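Side-chain contacts in flavin-dependent monooxygenase, oxygenase subunit HsaA (Rhodococcus sp., PDB 2RFQ), which hydroxylates the phenolic ring of the cholesterol breakdown product 3-HSA at the ortho position, using reduced FMN and molecular oxygen: residues G251-H256 / E285-I290; D291-Q296 / T330-S335; W94-F99 / D106-D111; P55-G60 / L221-A226; R34-D39 / G80-V85. All blocks are in the same frame, centred on the assembly; numbering follows the deposited sequence.

In the fold
Contacts 1 and 2 follow one another along helix 277-309 in the C-terminal helical bundle; their centres are 10 Å apart, D289 O packs on R332 CD, and both meet the second subunit. Contacts 3 and 4 make a second pair across the centre of the chain from contact 1, also with centres 10 Å apart, joined by N224 ND2 to A97 O and by W58 packing on W108. Contact 5 shares helix 80-96 with contact 3, their centres 22 Å apart, and is nearest the probable flavin site: it holds W84, and V85 lies about 4 Å, side chain to side chain, from S143. A255 and H256 of contact 1 line the pocket of the bound sulfonate 1PS.

Contact 1: G251-H256 / E285-I290; sequences GAYDAH and EASSDI. With 1PS (3-pyridinium-1-ylpropane-1-sulfonate), chain E.
With its CG anti to the backbone N (chi1 -179°), Y253 sends its ring off helix 233-266 toward S287 and A286 of helix 277-309. These are neighbouring helices of the C-terminal bundle of the acyl-CoA dehydrogenase fold; the short segments run nearly antiparallel, at 153°, with their axes 10.6 Å apart. At that separation the tyrosine does most of the bridging. Its CE1 rests 3.5 Å from S287 CB, the methylene approaching the ring obliquely, while A286 CB lies further off beside CD1. One turn along, the other end of the side chain is met by the isoleucine: I290 CD1 reaches Y253 CB at 4.1 Å. The two hydroxyls nearby look to other partners. Y253 OH is hydrogen-bonded to E384 of the second subunit, so a tyrosine buried between two helices also ties the bundle to the neighbouring chain. S287 OG, set between its backbone N and carbonyl carbon (chi1 59°), turns back to the carbonyls of I283 and A284 in the preceding turn. On another side of helix 233-266, A255 and H256 border the bound 1PS, whose sulfonate oxygen O1 sits 3.8 Å from H256 CA.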
# COMPACT_ATOMS: atom_id res chain seq x y z
N GLY A 251 17.52 -10.10 10.41
CA GLY A 251 18.03 -9.74 11.74
C GLY A 251 17.00 -8.93 12.51
O GLY A 251 16.78 -9.19 13.70
N ALA A 252 16.39 -7.98 11.82
CA ALA A 252 15.35 -7.13 12.42
C ALA A 252 14.18 -8.00 12.86
O ALA A 252 13.62 -7.83 13.97
CB ALA A 252 14.88 -6.09 11.43
N TYR A 253 13.77 -8.92 11.99
CA TYR A 253 12.66 -9.84 12.31
C TYR A 253 12.96 -10.67 13.57
O TYR A 253 12.16 -10.73 14.52
CB TYR A 253 12.40 -10.75 11.11
CG TYR A 253 11.26 -11.69 11.39
CD1 TYR A 253 9.94 -11.27 11.24
CD2 TYR A 253 11.51 -12.98 11.87
CE1 TYR A 253 8.88 -12.13 11.55
CE2 TYR A 253 10.44 -13.87 12.17
CZ TYR A 253 9.14 -13.42 12.01
OH TYR A 253 8.09 -14.28 12.30
N ASP A 254 14.14 -11.29 13.60
CA ASP A 254 14.50 -12.15 14.73
C ASP A 254 14.58 -11.33 16.02
O ASP A 254 14.11 -11.79 17.06
CB ASP A 254 15.83 -12.84 14.45
CG ASP A 254 15.71 -13.94 13.40
OD1 ASP A 254 14.58 -14.43 13.08
OD2 ASP A 254 16.79 -14.32 12.88
N ALA A 255 15.15 -10.12 15.94
CA ALA A 255 15.31 -9.27 17.14
C ALA A 255 13.91 -8.92 17.65
O ALA A 255 13.62 -9.04 18.86
CB ALA A 255 16.12 -7.98 16.81
N HIS A 256 13.04 -8.53 16.73
CA HIS A 256 11.67 -8.14 17.08
C HIS A 256 10.89 -9.28 17.68
O HIS A 256 10.29 -9.15 18.76
CB HIS A 256 10.94 -7.61 15.83
CG HIS A 256 9.50 -7.27 16.06
ND1 HIS A 256 9.10 -6.14 16.75
CD2 HIS A 256 8.36 -7.91 15.68
CE1 HIS A 256 7.78 -6.09 16.77
NE2 HIS A 256 7.30 -7.15 16.13
N GLU A 285 3.06 -10.72 7.93
CA GLU A 285 3.35 -9.99 6.69
C GLU A 285 4.86 -9.85 6.46
O GLU A 285 5.36 -10.16 5.37
CB GLU A 285 2.73 -8.60 6.72
CG GLU A 285 1.20 -8.63 6.74
CD GLU A 285 0.63 -7.24 7.00
OE1 GLU A 285 1.32 -6.44 7.68
OE2 GLU A 285 -0.47 -6.96 6.50
N ALA A 286 5.57 -9.42 7.50
CA ALA A 286 7.00 -9.17 7.39
C ALA A 286 7.77 -10.45 7.10
O ALA A 286 8.58 -10.47 6.16
CB ALA A 286 7.52 -8.53 8.67
N SER A 287 7.49 -11.51 7.85
CA SER A 287 8.22 -12.76 7.62
C SER A 287 7.95 -13.27 6.20
O SER A 287 8.86 -13.76 5.50
CB SER A 287 7.87 -13.82 8.68
OG SER A 287 6.49 -14.09 8.68
N SER A 288 6.70 -13.17 5.75
CA SER A 288 6.39 -13.71 4.42
C SER A 288 7.08 -12.92 3.33
O SER A 288 7.61 -13.49 2.38
CB SER A 288 4.88 -13.74 4.18
OG SER A 288 4.60 -14.25 2.88
N ASP A 289 7.08 -11.61 3.48
CA ASP A 289 7.66 -10.74 2.43
C ASP A 289 9.18 -10.82 2.40
O ASP A 289 9.79 -10.76 1.31
CB ASP A 289 7.17 -9.31 2.59
CG ASP A 289 5.67 -9.19 2.33
OD1 ASP A 289 5.08 -10.13 1.73
OD2 ASP A 289 5.10 -8.14 2.69
N ILE A 290 9.79 -10.98 3.57
CA ILE A 290 11.25 -11.20 3.64
C ILE A 290 11.57 -12.51 2.95
O ILE A 290 12.48 -12.56 2.12
CB ILE A 290 11.75 -11.20 5.11
CG1 ILE A 290 11.59 -9.78 5.69
CG2 ILE A 290 13.20 -11.68 5.15
CD1 ILE A 290 11.63 -9.78 7.23
N1 1PS E . 14.66 -2.53 23.88
C1 1PS E . 14.55 -1.23 24.24
C2 1PS E . 15.33 -0.71 25.28
C3 1PS E . 15.51 -3.36 24.51
C4 1PS E . 16.31 -2.89 25.56
C5 1PS E . 16.22 -1.55 25.94
C6 1PS E . 13.83 -3.06 22.78
C7 1PS E . 14.26 -2.51 21.42
C8 1PS E . 13.50 -3.20 20.28
S1 1PS E . 14.32 -4.56 19.71
O1 1PS E . 13.34 -5.24 18.82
O2 1PS E . 14.69 -5.49 20.81
O3 1PS E . 15.58 -4.12 19.04

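Contact 2: D291-Q296 / T330-S335; sequences DAAWRQ and TGRAIS
The apolar part of this contact is the stem of R332 laid against two alanines. R332 CB meets A293 CB at 4.0 Å, and further out its CD passes 3.9 Å from A293 N and 4.2 Å from A292 CB. The polar part lies at the end of that stem, which bends at chi3 (-149°). R332 NH1 donates to Q296 OE1 at 3.0 Å, a bent bond with an N-H...O angle of 140°; the two side chains cross at about a right angle. A water completes the grip: it donates to Q296 OE1 at 2.7 Å and accepts from R332 NE at 3.0 Å, lying in the guanidinium plane. Q296 OE1 thus accepts two bonds and helps to hold the guanidinium, as does D289 of the second subunit through a salt bridge to R332 NH2; D291 and S288 of that subunit accept from Q296 NE2. Small residues let helices 277-309 and 316-344 pack closely, axes 8.6 Å apart and nearly antiparallel, as neighbours in the C-terminal helical bundle of the acyl-CoA dehydrogenase fold, here at the subunit interface.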
# COMPACT_ATOMS: atom_id res chain seq x y z
N ASP A 291 10.80 -13.56 3.24
CA ASP A 291 11.06 -14.85 2.61
C ASP A 291 10.89 -14.75 1.08
O ASP A 291 11.68 -15.31 0.30
CB ASP A 291 10.08 -15.88 3.17
CG ASP A 291 10.25 -17.23 2.50
OD1 ASP A 291 11.23 -17.94 2.83
OD2 ASP A 291 9.43 -17.56 1.61
N ALA A 292 9.85 -14.03 0.63
CA ALA A 292 9.64 -13.88 -0.82
C ALA A 292 10.85 -13.19 -1.47
O ALA A 292 11.32 -13.60 -2.54
CB ALA A 292 8.37 -13.10 -1.09
N ALA A 293 11.32 -12.13 -0.81
CA ALA A 293 12.50 -11.39 -1.28
C ALA A 293 13.68 -12.35 -1.47
O ALA A 293 14.30 -12.36 -2.52
CB ALA A 293 12.87 -10.29 -0.30
N TRP A 294 13.97 -13.14 -0.45
CA TRP A 294 15.07 -14.09 -0.54
C TRP A 294 14.86 -15.18 -1.61
O TRP A 294 15.77 -15.49 -2.36
CB TRP A 294 15.34 -14.73 0.83
CG TRP A 294 16.49 -15.69 0.75
CD1 TRP A 294 16.43 -17.06 0.84
CD2 TRP A 294 17.87 -15.36 0.50
NE1 TRP A 294 17.70 -17.60 0.67
CE2 TRP A 294 18.59 -16.59 0.46
CE3 TRP A 294 18.56 -14.15 0.30
CZ2 TRP A 294 19.98 -16.64 0.25
CZ3 TRP A 294 19.96 -14.20 0.09
CH2 TRP A 294 20.64 -15.45 0.06
N ARG A 295 13.65 -15.72 -1.68
CA ARG A 295 13.35 -16.76 -2.69
C ARG A 295 13.62 -16.25 -4.09
O ARG A 295 14.25 -16.94 -4.88
CB ARG A 295 11.91 -17.22 -2.59
CG ARG A 295 11.67 -18.20 -1.44
CD ARG A 295 10.24 -18.70 -1.52
NE ARG A 295 9.85 -19.47 -0.34
CZ ARG A 295 10.05 -20.79 -0.22
NH1 ARG A 295 10.61 -21.50 -1.20
NH2 ARG A 295 9.68 -21.41 0.89
N GLN A 296 13.18 -15.02 -4.38
CA GLN A 296 13.44 -14.47 -5.73
C GLN A 296 14.90 -14.09 -5.94
O GLN A 296 15.50 -14.40 -6.99
CB GLN A 296 12.54 -13.27 -5.98
CG GLN A 296 11.07 -13.69 -5.97
CD GLN A 296 10.15 -12.59 -6.43
OE1 GLN A 296 10.14 -11.48 -5.86
NE2 GLN A 296 9.35 -12.88 -7.47
N THR A 330 14.89 -5.65 -2.24
CA THR A 330 15.26 -4.53 -1.36
C THR A 330 14.01 -3.85 -0.82
O THR A 330 13.89 -3.62 0.38
CB THR A 330 16.15 -3.53 -2.12
OG1 THR A 330 17.42 -4.18 -2.34
CG2 THR A 330 16.33 -2.22 -1.32
N GLY A 331 13.07 -3.56 -1.71
CA GLY A 331 11.80 -2.93 -1.31
C GLY A 331 11.02 -3.75 -0.30
O GLY A 331 10.52 -3.20 0.69
N ARG A 332 10.91 -5.07 -0.53
CA ARG A 332 10.19 -5.95 0.40
C ARG A 332 10.88 -5.97 1.77
O ARG A 332 10.23 -5.98 2.82
CB ARG A 332 10.14 -7.38 -0.15
CG ARG A 332 9.32 -7.55 -1.44
CD ARG A 332 9.13 -9.04 -1.74
NE ARG A 332 9.05 -9.30 -3.18
CZ ARG A 332 7.93 -9.23 -3.92
NH1 ARG A 332 7.98 -9.50 -5.22
NH2 ARG A 332 6.78 -8.85 -3.37
N ALA A 333 12.21 -6.03 1.75
CA ALA A 333 12.99 -6.06 2.99
C ALA A 333 12.75 -4.78 3.81
O ALA A 333 12.48 -4.85 5.02
CB ALA A 333 14.46 -6.26 2.70
N ILE A 334 12.82 -3.63 3.15
CA ILE A 334 12.62 -2.35 3.86
C ILE A 334 11.17 -2.22 4.34
O ILE A 334 10.94 -1.80 5.48
CB ILE A 334 13.03 -1.18 2.97
CG1 ILE A 334 14.54 -1.28 2.72
CG2 ILE A 334 12.71 0.14 3.65
CD1 ILE A 334 15.06 -0.41 1.58
N SER A 335 10.20 -2.55 3.49
CA SER A 335 8.79 -2.50 3.92
C SER A 335 8.55 -3.36 5.16
O SER A 335 7.82 -2.96 6.08
CB SER A 335 7.90 -2.94 2.77
OG SER A 335 6.52 -2.97 3.13
O HOH W 1 11.69 -9.76 -4.46

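Contact 3: W94-F99 / D106-D111; sequences WHLALF and DVWGND
L96 meets V107 and W108 here, near the end of helix 80-96. Just before it in sequence, H95 turns its ring to a different part of the fold, where ND1 is hydrogen-bonded to the hydroxyl of Y120, a probable FMN-binding residue. L96 itself has CG anti to the backbone N (chi1 -169°), which carries CD2 across to helix 101-108. That methyl sits squarely over one face of the W108 six-membered ring, 3.6 Å from its centroid and only 9° off the normal: a CH-pi contact. V107 CG1 lies over the same face, and L96 and V107 also meet tip to tip, CD2 to CB at 3.6 Å. The two helices belong to the N-terminal helical domain of the acyl-CoA dehydrogenase fold, and L170 of strand 162-172 packs on both L96 and V107. From L96 the chain makes a type I beta turn, closed by F99 N bonding to L96 O at 3.0 Å. Within that turn A97 packs on P55, and at its end F99 CE2 lies over one face of the H95 ring, 3.6 Å above the plane.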
# COMPACT_ATOMS: atom_id res chain seq x y z
N TRP A 94 35.54 -11.54 -6.94
CA TRP A 94 34.93 -12.03 -8.17
C TRP A 94 35.33 -11.09 -9.33
O TRP A 94 35.76 -11.54 -10.40
CB TRP A 94 33.39 -12.07 -8.00
CG TRP A 94 32.62 -12.52 -9.23
CD1 TRP A 94 32.20 -13.80 -9.51
CD2 TRP A 94 32.19 -11.70 -10.33
NE1 TRP A 94 31.55 -13.83 -10.74
CE2 TRP A 94 31.52 -12.55 -11.25
CE3 TRP A 94 32.30 -10.34 -10.63
CZ2 TRP A 94 30.96 -12.09 -12.43
CZ3 TRP A 94 31.74 -9.87 -11.85
CH2 TRP A 94 31.09 -10.75 -12.72
N HIS A 95 35.19 -9.79 -9.12
CA HIS A 95 35.51 -8.82 -10.18
C HIS A 95 36.98 -8.93 -10.60
O HIS A 95 37.29 -8.95 -11.80
CB HIS A 95 35.19 -7.39 -9.71
CG HIS A 95 35.23 -6.36 -10.81
ND1 HIS A 95 35.10 -5.01 -10.55
CD2 HIS A 95 35.37 -6.48 -12.15
CE1 HIS A 95 35.16 -4.34 -11.69
NE2 HIS A 95 35.30 -5.21 -12.68
N LEU A 96 37.89 -9.06 -9.63
CA LEU A 96 39.30 -9.13 -9.97
C LEU A 96 39.65 -10.37 -10.80
O LEU A 96 40.59 -10.34 -11.58
CB LEU A 96 40.18 -9.07 -8.71
CG LEU A 96 41.68 -8.88 -8.97
CD1 LEU A 96 41.98 -7.59 -9.71
CD2 LEU A 96 42.50 -8.96 -7.66
N ALA A 97 38.90 -11.46 -10.62
CA ALA A 97 39.09 -12.68 -11.40
C ALA A 97 38.95 -12.44 -12.91
O ALA A 97 39.41 -13.25 -13.70
CB ALA A 97 38.08 -13.73 -10.97
N LEU A 98 38.28 -11.34 -13.27
CA LEU A 98 38.03 -11.00 -14.66
C LEU A 98 39.14 -10.14 -15.25
O LEU A 98 39.28 -10.07 -16.48
CB LEU A 98 36.66 -10.31 -14.83
CG LEU A 98 35.42 -11.03 -14.28
CD1 LEU A 98 34.19 -10.12 -14.36
CD2 LEU A 98 35.18 -12.29 -15.05
N PHE A 99 39.93 -9.49 -14.39
CA PHE A 99 41.06 -8.70 -14.86
C PHE A 99 42.14 -9.64 -15.40
O PHE A 99 42.10 -10.86 -15.19
CB PHE A 99 41.68 -7.84 -13.73
CG PHE A 99 40.92 -6.56 -13.42
CD1 PHE A 99 41.49 -5.31 -13.68
CD2 PHE A 99 39.67 -6.62 -12.79
CE1 PHE A 99 40.80 -4.11 -13.33
CE2 PHE A 99 38.98 -5.43 -12.45
CZ PHE A 99 39.55 -4.19 -12.71
N ASP A 106 49.56 -8.93 -9.48
CA ASP A 106 49.89 -7.68 -8.77
C ASP A 106 49.26 -7.61 -7.38
O ASP A 106 49.91 -7.20 -6.42
CB ASP A 106 49.47 -6.45 -9.58
CG ASP A 106 50.31 -6.25 -10.83
OD1 ASP A 106 51.38 -6.87 -10.98
OD2 ASP A 106 49.89 -5.43 -11.67
N VAL A 107 47.99 -8.01 -7.31
CA VAL A 107 47.22 -7.93 -6.08
C VAL A 107 47.52 -9.07 -5.10
O VAL A 107 47.75 -8.81 -3.91
CB VAL A 107 45.71 -7.86 -6.40
CG1 VAL A 107 44.88 -7.87 -5.12
CG2 VAL A 107 45.43 -6.59 -7.25
N TRP A 108 47.53 -10.29 -5.62
CA TRP A 108 47.54 -11.49 -4.76
C TRP A 108 48.82 -12.31 -4.83
O TRP A 108 48.95 -13.32 -4.12
CB TRP A 108 46.36 -12.40 -5.12
CG TRP A 108 45.00 -11.89 -4.68
CD1 TRP A 108 44.70 -11.23 -3.51
CD2 TRP A 108 43.76 -12.04 -5.38
NE1 TRP A 108 43.34 -10.93 -3.46
CE2 TRP A 108 42.75 -11.42 -4.59
CE3 TRP A 108 43.41 -12.61 -6.61
CZ2 TRP A 108 41.40 -11.39 -4.99
CZ3 TRP A 108 42.07 -12.58 -7.01
CH2 TRP A 108 41.08 -11.97 -6.20
N GLY A 109 49.77 -11.88 -5.66
CA GLY A 109 50.99 -12.66 -5.88
C GLY A 109 51.78 -12.98 -4.62
O GLY A 109 52.48 -14.00 -4.59
N ASN A 110 51.69 -12.13 -3.60
CA ASN A 110 52.45 -12.35 -2.36
C ASN A 110 51.57 -12.67 -1.16
O ASN A 110 52.04 -13.18 -0.14
CB ASN A 110 53.33 -11.14 -2.03
CG ASN A 110 54.51 -10.99 -3.00
OD1 ASN A 110 54.80 -9.88 -3.48
ND2 ASN A 110 55.19 -12.09 -3.29
N ASP A 111 50.27 -12.39 -1.30
CA ASP A 111 49.34 -12.47 -0.19
C ASP A 111 47.93 -12.59 -0.77
O ASP A 111 47.35 -11.61 -1.25
CB ASP A 111 49.48 -11.22 0.70
CG ASP A 111 48.55 -11.21 1.91
OD1 ASP A 111 47.64 -12.08 2.01
OD2 ASP A 111 48.72 -10.31 2.77

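Contact 4: P55-G60 / L221-A226; sequences PEQWGG and LERNTA
Q57 and N224 bury the most surface here, each presenting an amide to the other. They join two loops of the acyl-CoA dehydrogenase fold: one between helices 38-47 and 65-76, in its N-terminal helical part, the other leading into helix 233-266. With Q57 CG between its backbone N and carbonyl carbon, the extended chain beyond carries the amide to N224. Q57 NE2 donates to N224 OD1 at 2.9 Å in a fairly straight bond (161°). The acceptor lies in the glutamine's amide plane, but the donor is tilted from the asparagine's carbonyl plane, and the two amides are turned 65° apart. A water donates to N224 OD1 at 2.8 Å and accepts a hydrogen bond from Q57 N. N224 ND2 is spoken for by A97 O and Q104 OE1, which should fix the amide's flip. R223, third in buried area, lays its guanidinium nearly parallel to the Q57 amide, planes 9° apart. Although R223 NH2 comes to 3.1 Å from Q57 OE1, the angle is too poor for a hydrogen bond, and that oxygen accepts from Q101. The proline ring lies over one face of the asparagine amide, with P55 CB 3.3 Å from N224 OD1.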
# COMPACT_ATOMS: atom_id res chain seq x y z
N PRO A 55 39.21 -16.92 -7.13
CA PRO A 55 39.59 -18.08 -7.97
C PRO A 55 40.38 -19.16 -7.23
O PRO A 55 41.14 -18.87 -6.28
CB PRO A 55 40.40 -17.45 -9.12
CG PRO A 55 39.83 -16.04 -9.22
CD PRO A 55 39.64 -15.64 -7.75
N GLU A 56 40.18 -20.40 -7.67
CA GLU A 56 40.93 -21.52 -7.11
C GLU A 56 42.46 -21.29 -7.18
O GLU A 56 43.19 -21.70 -6.27
CB GLU A 56 40.53 -22.81 -7.82
CG GLU A 56 41.18 -24.06 -7.26
CD GLU A 56 42.54 -24.35 -7.86
OE1 GLU A 56 42.83 -23.82 -8.96
OE2 GLU A 56 43.31 -25.12 -7.25
N GLN A 57 42.93 -20.63 -8.24
CA GLN A 57 44.40 -20.47 -8.40
C GLN A 57 45.00 -19.63 -7.27
O GLN A 57 46.20 -19.72 -7.01
CB GLN A 57 44.76 -19.89 -9.77
CG GLN A 57 44.34 -18.46 -9.99
CD GLN A 57 45.04 -17.84 -11.18
OE1 GLN A 57 46.29 -17.87 -11.28
NE2 GLN A 57 44.26 -17.26 -12.08
N TRP A 58 44.16 -18.83 -6.61
CA TRP A 58 44.61 -17.96 -5.51
C TRP A 58 44.19 -18.51 -4.13
O TRP A 58 44.21 -17.80 -3.13
CB TRP A 58 44.08 -16.52 -5.71
CG TRP A 58 44.49 -15.92 -7.01
CD1 TRP A 58 43.67 -15.60 -8.06
CD2 TRP A 58 45.82 -15.63 -7.45
NE1 TRP A 58 44.42 -15.11 -9.11
CE2 TRP A 58 45.74 -15.12 -8.76
CE3 TRP A 58 47.08 -15.73 -6.84
CZ2 TRP A 58 46.87 -14.71 -9.48
CZ3 TRP A 58 48.21 -15.33 -7.56
CH2 TRP A 58 48.09 -14.84 -8.87
N GLY A 59 43.79 -19.78 -4.10
CA GLY A 59 43.38 -20.41 -2.85
C GLY A 59 41.91 -20.19 -2.52
O GLY A 59 41.48 -20.45 -1.40
N GLY A 60 41.14 -19.74 -3.51
CA GLY A 60 39.72 -19.42 -3.30
C GLY A 60 38.76 -20.56 -3.60
O GLY A 60 39.17 -21.61 -4.14
N LEU A 221 39.16 -14.61 -17.74
CA LEU A 221 38.38 -15.81 -18.04
C LEU A 221 39.23 -16.91 -18.66
O LEU A 221 38.84 -18.08 -18.67
CB LEU A 221 37.21 -15.50 -18.97
CG LEU A 221 36.12 -14.58 -18.43
CD1 LEU A 221 35.10 -14.37 -19.52
CD2 LEU A 221 35.48 -15.15 -17.17
N GLU A 222 40.40 -16.54 -19.20
CA GLU A 222 41.24 -17.53 -19.89
C GLU A 222 41.72 -18.59 -18.89
O GLU A 222 41.63 -19.79 -19.15
CB GLU A 222 42.43 -16.85 -20.57
CG GLU A 222 43.31 -17.83 -21.33
CD GLU A 222 44.57 -17.19 -21.93
OE1 GLU A 222 44.85 -15.99 -21.67
OE2 GLU A 222 45.31 -17.91 -22.64
N ARG A 223 42.19 -18.13 -17.74
CA ARG A 223 42.65 -19.03 -16.68
C ARG A 223 41.59 -19.28 -15.61
O ARG A 223 41.56 -20.35 -15.02
CB ARG A 223 43.96 -18.51 -16.07
CG ARG A 223 45.12 -18.51 -17.07
CD ARG A 223 46.48 -18.31 -16.41
NE ARG A 223 46.56 -18.99 -15.12
CZ ARG A 223 47.68 -19.23 -14.45
NH1 ARG A 223 48.86 -18.85 -14.96
NH2 ARG A 223 47.63 -19.85 -13.27
N ASN A 224 40.72 -18.30 -15.36
CA ASN A 224 39.67 -18.48 -14.36
C ASN A 224 38.39 -18.96 -15.05
O ASN A 224 37.53 -18.16 -15.42
CB ASN A 224 39.46 -17.20 -13.55
CG ASN A 224 40.69 -16.81 -12.75
OD1 ASN A 224 41.39 -17.67 -12.21
ND2 ASN A 224 40.95 -15.50 -12.64
N THR A 225 38.31 -20.27 -15.24
CA THR A 225 37.30 -20.88 -16.11
C THR A 225 36.02 -21.30 -15.37
O THR A 225 35.07 -21.81 -16.02
CB THR A 225 37.89 -22.12 -16.85
OG1 THR A 225 38.27 -23.09 -15.87
CG2 THR A 225 39.13 -21.73 -17.68
N ALA A 226 35.98 -21.11 -14.05
CA ALA A 226 34.82 -21.55 -13.26
C ALA A 226 33.54 -20.85 -13.76
O ALA A 226 33.59 -19.67 -14.16
CB ALA A 226 35.02 -21.29 -11.78
O HOH W 2 41.59 -20.17 -10.94

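Contact 5: R34-D39 / G80-V85; sequences RRIPDD and GSTGWV
No flat group takes part in the touching between I36 and helix 80-96: the I36 side chain rests on backbone and small side chains of the helix and on V85, and the one aromatic ring of these segments, W84, leads away from it. That indole faces helix 233-266, packing on I241, P244, I245 and M248, while its NE1 makes a weak hydrogen bond to S143; W84 and S143 probably both bind FMN, as judged from relatives. The fold is the N-terminal helical domain of the acyl-CoA dehydrogenase family, and I36 sits in the short link between helices 27-33 and 38-47. A Schellman motif at R34 ends the first of these and P37 is the N-cap of the second, with the isoleucine between the two helix ends. Its CG1 stands beside the backbone N (chi1 -51°), and a second bend at chi2 (-56°) brings CD1 down on the helix backbone, 3.6 Å from both S81 C and T82 N. Around that methyl, S81 CB comes to 3.8 Å and T82 OG1 to 3.6 Å. One turn further along, I36 and V85 slide past each other in opposite directions, I36 CG1 lying 3.7 Å from V85 CG2.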
# COMPACT_ATOMS: atom_id res chain seq x y z
N ARG A 34 32.17 4.45 13.29
CA ARG A 34 31.98 4.69 11.83
C ARG A 34 32.92 3.83 10.95
O ARG A 34 33.32 4.24 9.86
CB ARG A 34 32.13 6.19 11.49
CG ARG A 34 31.14 7.10 12.27
CD ARG A 34 31.35 8.60 11.86
NE ARG A 34 32.73 9.06 12.12
CZ ARG A 34 33.65 9.32 11.19
NH1 ARG A 34 33.37 9.25 9.88
NH2 ARG A 34 34.88 9.68 11.56
N ARG A 35 33.21 2.62 11.42
CA ARG A 35 34.17 1.78 10.74
C ARG A 35 33.97 0.37 11.25
O ARG A 35 33.67 0.15 12.43
CB ARG A 35 35.60 2.28 11.05
CG ARG A 35 36.66 1.92 10.01
CD ARG A 35 38.03 2.55 10.38
NE ARG A 35 38.38 2.18 11.74
CZ ARG A 35 38.42 3.01 12.78
NH1 ARG A 35 38.21 4.33 12.61
NH2 ARG A 35 38.69 2.54 14.00
N ILE A 36 34.12 -0.62 10.36
CA ILE A 36 34.10 -1.99 10.83
C ILE A 36 35.37 -2.23 11.66
O ILE A 36 36.46 -1.87 11.23
CB ILE A 36 34.06 -2.99 9.66
CG1 ILE A 36 32.94 -2.63 8.66
CG2 ILE A 36 33.93 -4.44 10.20
CD1 ILE A 36 31.51 -2.54 9.27
N PRO A 37 35.24 -2.81 12.85
CA PRO A 37 36.43 -3.12 13.65
C PRO A 37 37.42 -4.03 12.91
O PRO A 37 37.03 -4.96 12.16
CB PRO A 37 35.85 -3.81 14.88
CG PRO A 37 34.52 -3.14 15.05
CD PRO A 37 34.00 -3.11 13.60
N ASP A 38 38.70 -3.74 13.09
CA ASP A 38 39.77 -4.54 12.48
C ASP A 38 39.59 -6.00 12.87
O ASP A 38 39.77 -6.89 12.02
CB ASP A 38 41.15 -4.08 12.95
CG ASP A 38 41.48 -2.65 12.56
OD1 ASP A 38 40.84 -2.08 11.66
OD2 ASP A 38 42.46 -2.12 13.15
N ASP A 39 39.21 -6.24 14.13
CA ASP A 39 39.17 -7.61 14.61
C ASP A 39 37.99 -8.37 13.99
O ASP A 39 38.09 -9.58 13.76
CB ASP A 39 39.09 -7.67 16.14
CG ASP A 39 39.36 -9.04 16.65
OD1 ASP A 39 40.48 -9.52 16.44
OD2 ASP A 39 38.43 -9.66 17.21
N GLY A 80 24.32 -4.79 10.24
CA GLY A 80 24.02 -4.31 8.90
C GLY A 80 25.25 -3.75 8.20
O GLY A 80 25.50 -4.05 7.01
N SER A 81 26.00 -2.91 8.90
CA SER A 81 27.23 -2.36 8.31
C SER A 81 28.27 -3.43 7.96
O SER A 81 28.88 -3.38 6.88
CB SER A 81 27.87 -1.29 9.22
OG SER A 81 27.06 -0.11 9.30
N THR A 82 28.48 -4.38 8.87
CA THR A 82 29.45 -5.44 8.59
C THR A 82 28.99 -6.27 7.39
O THR A 82 29.80 -6.60 6.51
CB THR A 82 29.67 -6.33 9.83
OG1 THR A 82 30.13 -5.49 10.91
CG2 THR A 82 30.78 -7.35 9.55
N GLY A 83 27.69 -6.54 7.32
CA GLY A 83 27.13 -7.30 6.19
C GLY A 83 27.29 -6.56 4.87
O GLY A 83 27.65 -7.17 3.84
N TRP A 84 27.04 -5.26 4.91
CA TRP A 84 27.19 -4.41 3.72
C TRP A 84 28.62 -4.42 3.21
O TRP A 84 28.87 -4.66 2.02
CB TRP A 84 26.78 -2.99 4.07
CG TRP A 84 26.76 -2.00 2.93
CD1 TRP A 84 27.75 -1.12 2.61
CD2 TRP A 84 25.69 -1.77 1.99
NE1 TRP A 84 27.36 -0.34 1.53
CE2 TRP A 84 26.10 -0.72 1.14
CE3 TRP A 84 24.42 -2.35 1.79
CZ2 TRP A 84 25.28 -0.25 0.09
CZ3 TRP A 84 23.61 -1.89 0.76
CH2 TRP A 84 24.04 -0.85 -0.08
N VAL A 85 29.55 -4.15 4.11
CA VAL A 85 30.99 -4.15 3.74
C VAL A 85 31.43 -5.53 3.26
O VAL A 85 32.15 -5.64 2.25
CB VAL A 85 31.83 -3.69 4.94
CG1 VAL A 85 33.33 -3.91 4.70
CG2 VAL A 85 31.54 -2.21 5.21